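Long-range contacts in heme-binding protein A / AI-2 binding protein A (Helicobacter pylori SS1, PDB 6OFQ), which binds short peptides such as STSA in the periplasm, probably to hand them over to an ABC transporter for uptake: residues R311-V320 with K493-A501; N371-S381 with I398-W409. All blocks are in the same frame, centred on the assembly; numbering follows the deposited sequence. Where two conformers were deposited one is given.

Contact 1: R311-V320 with K493-A501; sequences RLAINHAINV and KDAPYVPLA
Arg311 lays its guanidinium group against the turn that ends helix 477-494 and takes hold of main-chain oxygens there. NE and NH2 both point at Asp494 O, side-on and in the guanidinium plane; the bond from NH2 is short and nearly straight (2.8 Å, 164°), that from NE longer at 3.2 Å. NE also makes a weak, bent bond to Ala495 O. The bend at chi3 (-59°) turns the edge carrying NE and NH2 toward the turn. Arginine suits a helix end whose last carbonyls have run out of helical partners, and its positive charge would probably be favourable beside the C-terminal, partly negative end of the helix. NH1 is bonded to Phe305 O, so the group is gripped from a further direction, while the carboxylate of Asp494 turns elsewhere, to Lys493 and Tyr459.

The second polar link is Asn315. Its ND2 gives one hydrogen to Tyr497 O at 2.9 Å and the other to Arg311 O, one turn back in its own helix, both acceptors lying close to the amide plane. This fixes the amide's rotation and leaves OD1 beside Pro499 CD (3.4 Å).

In the fold, helix 308-317 packs against the mixed beta-sheet to which strand 497-510 belongs, in this type II periplasmic binding protein; the axis of 311-317 runs at 20° to that of 497-501, pointing the same way.

Apolar contacts fill the remainder. Ala495, the first non-helical residue after the helix, has a methyl small enough to sit between Leu312 CD2 and the Asn315 amide. Val498 spreads its two branches: CG2 meets Ile314 CG2 at 3.6 Å, the side chains crossing at about a right angle, and CG1 faces Ile318 CD1. Further along, Leu500 CD2 touches Ile318 CG2 and Val320 CG2, both at 4.2 Å.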
loop_
_atom_site.group_PDB
_atom_site.type_symbol
_atom_site.label_atom_id
_atom_site.label_comp_id
_atom_site.label_asym_id
_atom_site.label_seq_id
_atom_site.Cartn_x
_atom_site.Cartn_y
_atom_site.Cartn_z
ATOM N N ARG A 311 12.535 14.845 -19.061
ATOM C CA ARG A 311 12.521 13.726 -18.122
ATOM C C ARG A 311 13.839 12.992 -18.062
ATOM O O ARG A 311 14.332 12.598 -16.986
ATOM C CB ARG A 311 11.303 12.844 -18.330
ATOM C CG ARG A 311 9.966 13.516 -18.251
ATOM C CD ARG A 311 8.810 12.554 -18.179
ATOM N NE ARG A 311 8.695 11.644 -19.306
ATOM C CZ ARG A 311 7.824 11.775 -20.292
ATOM N NH1 ARG A 311 7.082 12.842 -20.481
ATOM N NH2 ARG A 311 7.822 10.822 -21.204
ATOM N N LEU A 312 14.337 12.672 -19.253
ATOM C CA LEU A 312 15.600 11.995 -19.337
ATOM C C LEU A 312 16.722 12.823 -18.724
ATOM O O LEU A 312 17.565 12.284 -18.030
ATOM C CB LEU A 312 15.904 11.582 -20.779
ATOM C CG LEU A 312 15.009 10.494 -21.346
ATOM C CD1 LEU A 312 15.164 10.427 -22.847
ATOM C CD2 LEU A 312 15.367 9.140 -20.767
ATOM N N ALA A 313 16.713 14.128 -18.965
ATOM C CA ALA A 313 17.768 14.957 -18.382
ATOM C C ALA A 313 17.782 14.857 -16.866
ATOM O O ALA A 313 18.816 14.665 -16.231
ATOM C CB ALA A 313 17.508 16.380 -18.837
ATOM N N ILE A 314 16.587 14.932 -16.305
ATOM C CA ILE A 314 16.392 14.844 -14.839
ATOM C C ILE A 314 16.867 13.473 -14.356
ATOM O O ILE A 314 17.614 13.416 -13.364
ATOM C CB ILE A 314 14.926 15.088 -14.462
ATOM C CG1 ILE A 314 14.552 16.568 -14.690
ATOM C CG2 ILE A 314 14.630 14.701 -13.005
ATOM C CD1 ILE A 314 13.092 16.936 -14.560
ATOM N N ASN A 315 16.558 12.392 -15.089
ATOM C CA ASN A 315 17.051 11.052 -14.767
ATOM C C ASN A 315 18.564 10.970 -14.733
ATOM O O ASN A 315 19.116 10.346 -13.833
ATOM C CB ASN A 315 16.471 9.988 -15.696
ATOM C CG ASN A 315 15.083 9.456 -15.268
ATOM O OD1 ASN A 315 14.950 8.284 -14.827
ATOM N ND2 ASN A 315 14.030 10.169 -15.563
ATOM N N HIS A 316 19.244 11.622 -15.674
ATOM C CA HIS A 316 20.701 11.578 -15.747
ATOM C C HIS A 316 21.361 12.530 -14.765
ATOM O O HIS A 316 22.589 12.509 -14.626
ATOM C CB HIS A 316 21.187 11.904 -17.169
ATOM C CG HIS A 316 20.927 10.853 -18.201
ATOM N ND1 HIS A 316 21.524 9.621 -18.184
ATOM C CD2 HIS A 316 20.038 10.821 -19.219
ATOM C CE1 HIS A 316 21.060 8.881 -19.180
ATOM N NE2 HIS A 316 20.137 9.585 -19.814
ATOM N N ALA A 317 20.614 13.432 -14.142
ATOM C CA ALA A 317 21.164 14.466 -13.255
ATOM C C ALA A 317 21.103 14.106 -11.778
ATOM O O ALA A 317 21.722 14.775 -10.958
ATOM C CB ALA A 317 20.494 15.808 -13.458
ATOM N N ILE A 318 20.497 12.978 -11.439
ATOM C CA ILE A 318 20.389 12.553 -10.038
ATOM C C ILE A 318 21.221 11.317 -9.814
ATOM O O ILE A 318 21.038 10.274 -10.448
ATOM C CB ILE A 318 18.926 12.264 -9.662
ATOM C CG1 ILE A 318 18.132 13.561 -9.702
ATOM C CG2 ILE A 318 18.772 11.624 -8.281
ATOM C CD1 ILE A 318 16.648 13.424 -9.871
ATOM N N ASN A 319 22.271 11.468 -8.999
ATOM C CA ASN A 319 23.133 10.337 -8.722
ATOM C C ASN A 319 22.588 9.370 -7.699
ATOM O O ASN A 319 22.583 9.629 -6.497
ATOM C CB ASN A 319 24.518 10.851 -8.309
ATOM C CG ASN A 319 25.484 9.736 -8.003
ATOM O OD1 ASN A 319 25.167 8.564 -7.873
ATOM N ND2 ASN A 319 26.775 10.124 -7.966
ATOM N N VAL A 320 21.900 8.343 -8.169
ATOM C CA VAL A 320 21.150 7.467 -7.265
ATOM C C VAL A 320 22.065 6.685 -6.333
ATOM O O VAL A 320 21.696 6.441 -5.180
ATOM C CB VAL A 320 20.142 6.548 -8.032
ATOM C CG1 VAL A 320 19.568 5.495 -7.096
ATOM C CG2 VAL A 320 19.059 7.397 -8.664
ATOM N N LYS A 493 12.033 3.321 -21.474
ATOM C CA LYS A 493 12.222 4.265 -22.580
ATOM C C LYS A 493 11.509 5.575 -22.449
ATOM O O LYS A 493 12.069 6.637 -22.779
ATOM C CB LYS A 493 11.815 3.552 -23.895
ATOM C CG LYS A 493 11.714 4.415 -25.142
ATOM C CD LYS A 493 10.810 3.837 -26.234
ATOM C CE LYS A 493 9.307 3.796 -25.934
ATOM N NZ LYS A 493 8.312 4.865 -26.283
ATOM N N ASP A 494 10.289 5.538 -21.932
ATOM C CA ASP A 494 9.524 6.757 -21.772
ATOM C C ASP A 494 9.892 7.610 -20.538
ATOM O O ASP A 494 9.602 8.805 -20.502
ATOM C CB ASP A 494 8.000 6.475 -21.708
ATOM C CG ASP A 494 7.410 5.944 -22.974
ATOM O OD1 ASP A 494 7.973 6.277 -24.034
ATOM O OD2 ASP A 494 6.321 5.340 -22.934
ATOM N N ALA A 495 10.532 6.992 -19.584
ATOM C CA ALA A 495 10.985 7.692 -18.375
ATOM C C ALA A 495 9.994 8.645 -17.749
ATOM O O ALA A 495 10.296 9.835 -17.535
ATOM C CB ALA A 495 12.323 8.407 -18.671
ATOM N N PRO A 496 8.764 8.209 -17.478
ATOM C CA PRO A 496 7.767 9.097 -16.889
ATOM C C PRO A 496 7.964 9.353 -15.417
ATOM O O PRO A 496 7.001 9.740 -14.750
ATOM C CB PRO A 496 6.467 8.350 -17.143
ATOM C CG PRO A 496 6.916 6.952 -16.927
ATOM C CD PRO A 496 8.207 6.864 -17.679
ATOM N N TYR A 497 9.184 9.202 -14.906
ATOM C CA TYR A 497 9.451 9.241 -13.482
ATOM C C TYR A 497 10.960 9.187 -13.269
ATOM O O TYR A 497 11.686 9.011 -14.247
ATOM C CB TYR A 497 8.806 8.072 -12.737
ATOM C CG TYR A 497 9.360 6.697 -12.825
ATOM C CD1 TYR A 497 9.478 6.032 -14.026
ATOM C CD2 TYR A 497 9.603 6.023 -11.650
ATOM C CE1 TYR A 497 9.896 4.687 -14.086
ATOM C CE2 TYR A 497 10.078 4.734 -11.680
ATOM C CZ TYR A 497 10.104 4.057 -12.875
ATOM O OH TYR A 497 10.598 2.768 -12.874
ATOM N N VAL A 498 11.432 9.352 -12.037
ATOM C CA VAL A 498 12.807 9.036 -11.724
ATOM C C VAL A 498 12.801 7.877 -10.711
ATOM O O VAL A 498 12.458 8.082 -9.529
ATOM C CB VAL A 498 13.562 10.189 -11.099
ATOM C CG1 VAL A 498 14.998 9.791 -10.943
ATOM C CG2 VAL A 498 13.456 11.472 -11.918
ATOM N N PRO A 499 13.205 6.673 -11.090
ATOM C CA PRO A 499 13.350 5.573 -10.110
ATOM C C PRO A 499 14.443 5.920 -9.101
ATOM O O PRO A 499 15.508 6.438 -9.484
ATOM C CB PRO A 499 13.755 4.369 -10.936
ATOM C CG PRO A 499 14.120 4.869 -12.254
ATOM C CD PRO A 499 13.566 6.230 -12.456
ATOM N N LEU A 500 14.190 5.681 -7.811
ATOM C CA LEU A 500 15.247 5.993 -6.816
ATOM C C LEU A 500 15.700 4.679 -6.162
ATOM O O LEU A 500 16.818 4.181 -6.422
ATOM C CB LEU A 500 14.724 7.000 -5.792
ATOM C CG LEU A 500 14.443 8.384 -6.361
ATOM C CD1 LEU A 500 13.740 9.171 -5.311
ATOM C CD2 LEU A 500 15.731 9.062 -6.782
ATOM N N ALA A 501 14.857 4.054 -5.345
ATOM C CA ALA A 501 15.346 2.917 -4.551
ATOM C C ALA A 501 14.296 1.859 -4.316
ATOM O O ALA A 501 13.097 2.111 -4.304
ATOM C CB ALA A 501 15.793 3.414 -3.192
#

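Contact 2: N371-S381 with I398-W409; sequences NGFKTTIFTTS and IGIDVKIEVYEW
A beta-alpha-beta unit brings strands 373-380 and 400-407 together as parallel neighbours, helix 386-396 making the connection between them. Their backbones alternate as donor and acceptor: Thr375 N binds Asp401 O, Lys403 N binds Thr375 O, Ile377 N binds Lys403 O and Glu405 N binds Ile377 O, with Thr379 and Tyr407 continuing the pattern. Where the pairing begins, Gly372 CA makes a CA-H...O contact with Gly399 O at 3.3 Å, a close approach that glycine allows, and Gly399 closes the preceding helix in a Schellman motif; both have positive phi, which suits glycine.

On the sheet face that carries Phe373, Thr375, Ile377, Ile400 and Val402, the side chains are largely apolar. Ile400 CG1 lies over the Phe373 ring, 4.0 Å from its centroid, in a CH-pi contact. Ile377 CG2, held between backbone N and carbonyl carbon (CG1 anti to N, chi1 -171°), is pressed tightly onto Val402 CG1 at 3.5 Å.

The other face is more polar. Tyr407 turns its ring edge to the Phe378 face, CE2 above the ring centre, centroids 4.7 Å apart and planes at 53°. Its hydroxyl donates to Glu405 OE1 (2.6 Å), while OE2 takes a salt bridge from Lys403 NZ at 2.9 Å and a hydrogen bond from a water that also joins Thr376 OG1. The carboxylate is thereby held at both oxygens, and its negative charge is probably stabilised.

Strand 423-429 pairs with 373-380 as its other neighbour, Met423 and Phe425 touching Ile377; Tyr304 stacks on Phe373, and helix 409-417 packs Tyr412 against Tyr407.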
loop_
_atom_site.group_PDB
_atom_site.type_symbol
_atom_site.label_atom_id
_atom_site.label_comp_id
_atom_site.label_asym_id
_atom_site.label_seq_id
_atom_site.Cartn_x
_atom_site.Cartn_y
_atom_site.Cartn_z
ATOM N N ASN A 371 18.664 27.355 -20.379
ATOM C CA ASN A 371 18.872 27.982 -19.044
ATOM C C ASN A 371 17.966 27.337 -17.981
ATOM O O ASN A 371 17.578 27.964 -16.975
ATOM C CB ASN A 371 18.698 29.495 -19.117
ATOM C CG ASN A 371 19.482 30.122 -20.257
ATOM O OD1 ASN A 371 18.890 30.723 -21.146
ATOM N ND2 ASN A 371 20.796 29.961 -20.259
ATOM N N GLY A 372 17.582 26.076 -18.173
ATOM C CA GLY A 372 16.702 25.414 -17.216
ATOM C C GLY A 372 15.322 26.009 -17.083
ATOM O O GLY A 372 14.798 26.645 -17.995
ATOM N N PHE A 373 14.748 25.882 -15.884
ATOM C CA PHE A 373 13.415 26.300 -15.587
ATOM C C PHE A 373 13.166 26.256 -14.075
ATOM O O PHE A 373 13.983 25.647 -13.384
ATOM C CB PHE A 373 12.321 25.585 -16.399
ATOM C CG PHE A 373 12.307 24.083 -16.222
ATOM C CD1 PHE A 373 11.586 23.508 -15.198
ATOM C CD2 PHE A 373 13.000 23.270 -17.089
ATOM C CE1 PHE A 373 11.612 22.111 -15.058
ATOM C CE2 PHE A 373 13.019 21.867 -16.959
ATOM C CZ PHE A 373 12.309 21.287 -15.934
ATOM N N LYS A 374 12.038 26.785 -13.639
ATOM C CA LYS A 374 11.631 26.685 -12.250
ATOM C C LYS A 374 10.530 25.624 -12.096
ATOM O O LYS A 374 9.646 25.505 -12.937
ATOM C CB LYS A 374 11.129 28.037 -11.737
ATOM C CG LYS A 374 12.244 29.072 -11.820
ATOM C CD LYS A 374 11.906 30.465 -11.293
ATOM C CE LYS A 374 13.257 31.181 -11.239
ATOM N NZ LYS A 374 13.260 32.656 -11.025
ATOM N N THR A 375 10.589 24.904 -10.978
ATOM C CA THR A 375 9.588 23.889 -10.651
ATOM C C THR A 375 9.469 23.695 -9.147
ATOM O O THR A 375 10.152 24.425 -8.394
ATOM C CB THR A 375 9.933 22.599 -11.400
ATOM O OG1 THR A 375 8.830 21.691 -11.311
ATOM C CG2 THR A 375 11.152 21.916 -10.831
ATOM N N THR A 376 8.627 22.756 -8.718
ATOM C CA THR A 376 8.323 22.563 -7.324
ATOM C C THR A 376 8.377 21.065 -7.090
ATOM O O THR A 376 8.069 20.278 -8.002
ATOM C CB THR A 376 6.941 23.105 -7.009
ATOM O OG1 THR A 376 6.977 24.534 -7.153
ATOM C CG2 THR A 376 6.510 22.830 -5.607
ATOM N N ILE A 377 8.867 20.656 -5.940
ATOM C CA ILE A 377 8.777 19.265 -5.496
ATOM C C ILE A 377 7.942 19.257 -4.245
ATOM O O ILE A 377 8.117 20.068 -3.328
ATOM C CB ILE A 377 10.152 18.637 -5.263
ATOM C CG1 ILE A 377 10.020 17.122 -5.010
ATOM C CG2 ILE A 377 10.948 19.254 -4.132
ATOM C CD1 ILE A 377 11.342 16.409 -5.081
ATOM N N PHE A 378 7.037 18.293 -4.126
ATOM C CA PHE A 378 6.296 18.056 -2.903
ATOM C C PHE A 378 7.013 16.980 -2.116
ATOM O O PHE A 378 7.477 15.998 -2.736
ATOM C CB PHE A 378 4.882 17.498 -3.164
ATOM C CG PHE A 378 3.843 18.476 -3.613
ATOM C CD1 PHE A 378 4.181 19.727 -4.054
ATOM C CD2 PHE A 378 2.510 18.123 -3.665
ATOM C CE1 PHE A 378 3.233 20.667 -4.436
ATOM C CE2 PHE A 378 1.568 19.065 -4.009
ATOM C CZ PHE A 378 1.917 20.302 -4.450
ATOM N N THR A 379 7.075 17.154 -0.799
ATOM C CA THR A 379 7.568 16.121 0.101
ATOM C C THR A 379 6.681 16.115 1.336
ATOM O O THR A 379 5.848 17.010 1.516
ATOM C CB THR A 379 9.030 16.416 0.452
ATOM O OG1 THR A 379 9.555 15.303 1.196
ATOM C CG2 THR A 379 9.213 17.684 1.256
ATOM N N THR A 380 6.783 15.046 2.123
ATOM C CA THR A 380 6.049 14.928 3.372
ATOM C C THR A 380 6.847 15.387 4.561
ATOM O O THR A 380 8.081 15.454 4.537
ATOM C CB THR A 380 5.693 13.472 3.701
ATOM O OG1 THR A 380 6.879 12.760 4.079
ATOM C CG2 THR A 380 5.069 12.766 2.507
ATOM N N SER A 381 6.100 15.734 5.600
ATOM C CA SER A 381 6.759 16.203 6.824
ATOM C C SER A 381 7.572 15.107 7.518
ATOM O O SER A 381 8.555 15.412 8.193
ATOM C CB SER A 381 5.723 16.763 7.808
ATOM O OG SER A 381 4.773 15.773 8.081
ATOM N N ILE A 398 21.874 21.443 -13.287
ATOM C CA ILE A 398 21.504 21.590 -14.685
ATOM C C ILE A 398 20.572 22.775 -14.923
ATOM O O ILE A 398 19.891 22.902 -15.935
ATOM C CB ILE A 398 20.961 20.227 -15.212
ATOM C CG1 ILE A 398 19.575 19.869 -14.624
ATOM C CG2 ILE A 398 22.002 19.149 -15.058
ATOM C CD1 ILE A 398 18.905 18.739 -15.409
ATOM N N GLY A 399 20.475 23.680 -13.945
ATOM C CA GLY A 399 19.703 24.921 -14.075
ATOM C C GLY A 399 18.218 24.826 -13.760
ATOM O O GLY A 399 17.442 25.719 -14.052
ATOM N N ILE A 400 17.812 23.741 -13.099
ATOM C CA ILE A 400 16.410 23.590 -12.709
ATOM C C ILE A 400 16.362 24.070 -11.227
ATOM O O ILE A 400 16.940 23.379 -10.380
ATOM C CB ILE A 400 15.877 22.147 -12.895
ATOM C CG1 ILE A 400 15.811 21.803 -14.390
ATOM C CG2 ILE A 400 14.498 22.025 -12.267
ATOM C CD1 ILE A 400 15.677 20.305 -14.609
ATOM N N ASP A 401 15.589 25.113 -11.004
ATOM C CA ASP A 401 15.407 25.717 -9.660
ATOM C C ASP A 401 14.155 25.111 -9.041
ATOM O O ASP A 401 13.021 25.368 -9.420
ATOM C CB ASP A 401 15.240 27.251 -9.809
ATOM C CG ASP A 401 15.122 28.006 -8.480
ATOM O OD1 ASP A 401 15.375 27.446 -7.414
ATOM O OD2 ASP A 401 14.704 29.183 -8.503
ATOM N N VAL A 402 14.418 24.244 -8.072
ATOM C CA VAL A 402 13.355 23.522 -7.378
ATOM C C VAL A 402 12.941 24.140 -6.045
ATOM O O VAL A 402 13.767 24.289 -5.149
ATOM C CB VAL A 402 13.764 22.065 -7.099
ATOM C CG1 VAL A 402 12.641 21.315 -6.382
ATOM C CG2 VAL A 402 14.240 21.336 -8.349
ATOM N N LYS A 403 11.680 24.516 -5.948
ATOM C CA LYS A 403 11.134 24.958 -4.679
ATOM C C LYS A 403 10.589 23.732 -3.959
ATOM O O LYS A 403 9.889 22.916 -4.593
ATOM C CB LYS A 403 10.031 25.977 -4.902
ATOM C CG LYS A 403 9.257 26.449 -3.668
ATOM C CD LYS A 403 7.927 27.083 -4.102
ATOM C CE LYS A 403 7.340 28.089 -3.122
ATOM N NZ LYS A 403 6.213 27.537 -2.319
ATOM N N ILE A 404 10.814 23.634 -2.641
ATOM C CA ILE A 404 10.363 22.517 -1.816
ATOM C C ILE A 404 9.118 22.897 -1.049
ATOM O O ILE A 404 9.104 23.900 -0.329
ATOM C CB ILE A 404 11.433 22.028 -0.844
ATOM C CG1 ILE A 404 12.670 21.548 -1.602
ATOM C CG2 ILE A 404 10.912 20.938 0.077
ATOM C CD1 ILE A 404 13.862 21.288 -0.717
ATOM N N GLU A 405 8.019 22.180 -1.254
ATOM C CA GLU A 405 6.792 22.347 -0.459
ATOM C C GLU A 405 6.558 21.087 0.381
ATOM O O GLU A 405 6.673 19.952 -0.106
ATOM C CB GLU A 405 5.586 22.601 -1.346
ATOM C CG GLU A 405 5.669 23.974 -2.021
ATOM C CD GLU A 405 4.503 24.302 -2.907
ATOM O OE1 GLU A 405 3.515 23.540 -2.934
ATOM O OE2 GLU A 405 4.545 25.445 -3.439
ATOM N N VAL A 406 6.257 21.269 1.663
ATOM C CA VAL A 406 6.163 20.160 2.619
ATOM C C VAL A 406 4.714 20.078 3.066
ATOM O O VAL A 406 4.134 21.073 3.483
ATOM C CB VAL A 406 7.091 20.405 3.837
ATOM C CG1 VAL A 406 7.092 19.189 4.737
ATOM C CG2 VAL A 406 8.497 20.726 3.392
ATOM N N TYR A 407 4.151 18.859 3.091
ATOM C CA TYR A 407 2.776 18.645 3.513
ATOM C C TYR A 407 2.725 17.481 4.500
ATOM O O TYR A 407 3.494 16.521 4.376
ATOM C CB TYR A 407 1.899 18.248 2.316
ATOM C CG TYR A 407 1.798 19.360 1.305
ATOM C CD1 TYR A 407 0.987 20.448 1.558
ATOM C CD2 TYR A 407 2.669 19.438 0.216
ATOM C CE1 TYR A 407 0.932 21.514 0.695
ATOM C CE2 TYR A 407 2.625 20.504 -0.658
ATOM C CZ TYR A 407 1.734 21.513 -0.429
ATOM O OH TYR A 407 1.732 22.638 -1.262
ATOM N N GLU A 408 1.802 17.554 5.460
ATOM C CA GLU A 408 1.559 16.391 6.311
ATOM C C GLU A 408 0.924 15.302 5.445
ATOM O O GLU A 408 0.408 15.544 4.358
ATOM C CB GLU A 408 0.508 16.818 7.347
ATOM C CG GLU A 408 0.970 17.968 8.248
ATOM C CD GLU A 408 2.126 17.562 9.127
ATOM O OE1 GLU A 408 2.119 16.428 9.636
ATOM O OE2 GLU A 408 3.070 18.364 9.302
ATOM N N TRP A 409 0.995 14.062 5.924
ATOM C CA TRP A 409 0.650 12.883 5.092
ATOM C C TRP A 409 -0.760 12.904 4.512
ATOM O O TRP A 409 -0.919 12.633 3.308
ATOM C CB TRP A 409 0.891 11.611 5.891
ATOM C CG TRP A 409 0.771 10.247 5.226
ATOM C CD1 TRP A 409 0.010 9.187 5.654
ATOM C CD2 TRP A 409 1.442 9.816 4.027
ATOM N NE1 TRP A 409 0.228 8.131 4.819
ATOM C CE2 TRP A 409 1.100 8.451 3.823
ATOM C CE3 TRP A 409 2.306 10.451 3.129
ATOM C CZ2 TRP A 409 1.524 7.735 2.727
ATOM C CZ3 TRP A 409 2.753 9.735 2.053
ATOM C CH2 TRP A 409 2.405 8.367 1.894
HETATM O O HOH W 1 4.808 25.942 -6.074
#

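In the fold
After some 300 residues the chain reaches helix 308-317, then passes through helix 357-366 and enters the beta-alpha-beta unit of contact 2, which closes a short loop of 16 residues around helix 386-396. It goes on through strand 423-429 and several helices before helix 477-494 and strand 497-510 return to 311-320, so that contact 1 closes a much longer loop with contact 2 lying wholly within it. Both contacts reach the same mixed sheet, one through strand 497-510, the other through the paired strands 373-380 and 400-407. Their centres are about 15 Å apart, and they meet directly where Ile314 packs on Ile400 and Ala317 on Ile398, bringing helix 308-317 against segment 398-409.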